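PDB 2OCX: nodulation fucosyltransferase NodZ from Bradyrhizobium sp., which is a fucosyltransferase of the NodZ family, within the GT-B clan of glycosyltransferases. Local coordinates for residues Cys277-Arg282 with Val297-Glu302. Residues are numbered along the deposited sequence; the frame is centred on the assembly and turned at random.
Sequences CATVIR and VPRIIE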
loop_
_atom_site.group_PDB
_atom_site.type_symbol
_atom_site.label_atom_id
_atom_site.label_comp_id
_atom_site.label_asym_id
_atom_site.label_seq_id
_atom_site.Cartn_x
_atom_site.Cartn_y
_atom_site.Cartn_z
ATOM N N CYS A 277 13.446 -4.502 7.573
ATOM C CA CYS A 277 14.618 -3.674 7.911
ATOM C C CYS A 277 14.638 -3.264 9.386
ATOM O O CYS A 277 13.611 -3.235 10.053
ATOM C CB CYS A 277 14.677 -2.433 7.012
ATOM S SG CYS A 277 15.002 -2.773 5.270
ATOM N N ALA A 278 15.836 -2.968 9.885
ATOM C CA ALA A 278 16.020 -2.505 11.255
ATOM C C ALA A 278 15.616 -1.023 11.400
ATOM O O ALA A 278 15.108 -0.610 12.439
ATOM C CB ALA A 278 17.492 -2.712 11.711
ATOM N N THR A 279 15.858 -0.247 10.351
ATOM C CA THR A 279 15.475 1.168 10.290
ATOM C C THR A 279 14.968 1.455 8.893
ATOM O O THR A 279 15.527 0.954 7.952
ATOM C CB THR A 279 16.694 2.085 10.582
ATOM O OG1 THR A 279 17.094 1.925 11.950
ATOM C CG2 THR A 279 16.379 3.577 10.329
ATOM N N VAL A 280 13.940 2.283 8.754
ATOM C CA VAL A 280 13.484 2.684 7.423
ATOM C C VAL A 280 13.353 4.196 7.295
ATOM O O VAL A 280 12.824 4.879 8.168
ATOM C CB VAL A 280 12.177 2.009 7.013
ATOM C CG1 VAL A 280 11.635 2.611 5.741
ATOM C CG2 VAL A 280 12.434 0.507 6.756
ATOM N N ILE A 281 13.891 4.693 6.185
ATOM C CA ILE A 281 13.866 6.111 5.860
ATOM C C ILE A 281 12.771 6.297 4.849
ATOM O O ILE A 281 12.789 5.672 3.799
ATOM C CB ILE A 281 15.210 6.605 5.283
ATOM C CG1 ILE A 281 16.259 6.667 6.393
ATOM C CG2 ILE A 281 15.053 8.008 4.640
ATOM C CD1 ILE A 281 17.635 6.589 5.916
ATOM N N ARG A 282 11.852 7.191 5.182
ATOM C CA ARG A 282 10.673 7.449 4.393
ATOM C C ARG A 282 10.760 8.782 3.679
ATOM O O ARG A 282 10.590 9.828 4.283
ATOM C CB ARG A 282 9.437 7.461 5.280
ATOM C CG ARG A 282 9.081 6.155 5.898
ATOM C CD ARG A 282 7.810 6.209 6.681
ATOM N NE ARG A 282 6.648 6.010 5.834
ATOM C CZ ARG A 282 5.407 6.150 6.244
ATOM N NH1 ARG A 282 5.160 6.498 7.489
ATOM N NH2 ARG A 282 4.408 5.942 5.410
ATOM N N VAL A 297 8.595 -2.017 11.435
ATOM C CA VAL A 297 10.002 -1.722 11.617
ATOM C C VAL A 297 10.285 -0.995 12.943
ATOM O O VAL A 297 9.495 -0.133 13.377
ATOM C CB VAL A 297 10.524 -0.928 10.391
ATOM C CG1 VAL A 297 11.818 -0.334 10.651
ATOM C CG2 VAL A 297 10.592 -1.886 9.191
ATOM N N PRO A 298 11.381 -1.392 13.632
ATOM C CA PRO A 298 11.724 -0.748 14.915
ATOM C C PRO A 298 11.907 0.774 14.885
ATOM O O PRO A 298 11.462 1.452 15.807
ATOM C CB PRO A 298 13.024 -1.461 15.312
ATOM C CG PRO A 298 12.931 -2.783 14.629
ATOM C CD PRO A 298 12.263 -2.545 13.356
ATOM N N ARG A 299 12.545 1.296 13.837
ATOM C CA ARG A 299 12.925 2.696 13.792
ATOM C C ARG A 299 12.613 3.296 12.428
ATOM O O ARG A 299 12.866 2.688 11.399
ATOM C CB ARG A 299 14.413 2.832 14.169
ATOM C CG ARG A 299 14.635 2.418 15.629
ATOM C CD ARG A 299 15.931 2.860 16.239
ATOM N NE ARG A 299 17.047 2.078 15.711
ATOM C CZ ARG A 299 18.230 1.955 16.301
ATOM N NH1 ARG A 299 18.481 2.559 17.460
ATOM N NH2 ARG A 299 19.156 1.213 15.723
ATOM N N ILE A 300 12.011 4.478 12.449
ATOM C CA ILE A 300 11.627 5.184 11.230
ATOM C C ILE A 300 12.297 6.532 11.242
ATOM O O ILE A 300 12.317 7.211 12.263
ATOM C CB ILE A 300 10.069 5.352 11.125
ATOM C CG1 ILE A 300 9.393 3.977 10.922
ATOM C CG2 ILE A 300 9.713 6.294 9.993
ATOM C CD1 ILE A 300 8.853 3.324 12.254
ATOM N N ILE A 301 12.863 6.909 10.103
ATOM C CA ILE A 301 13.445 8.243 9.943
ATOM C C ILE A 301 12.814 8.989 8.794
ATOM O O ILE A 301 12.628 8.454 7.698
ATOM C CB ILE A 301 14.961 8.178 9.819
ATOM C CG1 ILE A 301 15.542 7.908 11.219
ATOM C CG2 ILE A 301 15.514 9.481 9.252
ATOM C CD1 ILE A 301 16.973 7.426 11.233
ATOM N N GLU A 302 12.421 10.233 9.071
ATOM C CA GLU A 302 11.746 11.027 8.057
ATOM C C GLU A 302 11.955 12.492 8.271
ATOM O O GLU A 302 12.334 12.906 9.359
ATOM C CB GLU A 302 10.265 10.698 8.014
ATOM C CG GLU A 302 9.459 11.180 9.198
ATOM C CD GLU A 302 8.167 10.370 9.412
ATOM O OE1 GLU A 302 8.183 9.151 9.256
ATOM O OE2 GLU A 302 7.141 10.959 9.729
HETATM O O HOH W 1 6.164 7.753 9.715
#
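Val280 lies at the centre of a parallel strand pairing: Val280 N gives a hydrogen bond to Arg299 O (2.9 Å), and Ile301 N gives one to Val280 O at 2.8 Å, with a nearly straight N-H...O angle of 169°. Arg282 N then bonds Ile301 O, so residues 280-282 and 299-301 form the tight part of the contact. CA-H...O contacts reinforce it, with Thr279 CA meeting Arg299 O and Ile281 CA meeting Ile301 O. On one face Ile281 and Ile301 lie side by side, CG1 of Ile281 against CB of Ile301 at 4.0 Å, while helix 192-209 covers both. On the other face Val280 CG2 packs against Val297 CG2, the two side chains at about a right angle, and Ala293 of helix 291-296 touches Val280.

The pairing slackens at the 278-298 end, where Arg299 N reaches Ala278 O by a weak bond of 3.5 Å and Pro298 is exposed. Thr279 OG1 is hydrogen-bonded there to Tyr213 OH, and Arg299 NH2 to Ser212 O. At the other end Arg282 and Glu302 run alongside but stop short of a salt bridge, NH1 of Arg282 and OE1 of Glu302 being 4.4 Å apart. A water in the guanidinium plane accepts from Arg282 NH1 and donates to Glu302 OE1. Arg282 CD touches Ile300 CG2 at 3.8 Å, and beyond it NE and NH2 bond Thr290 OG1 and Ser287 O.

Strands 279-283 and 299-303, joined through helix 291-296, thus form a beta-alpha-beta unit in which backbone hydrogen bonds set the register and apolar side chains pack on both faces, while Arg282 and Glu302, bridged by one water, probably still attract across the short gap.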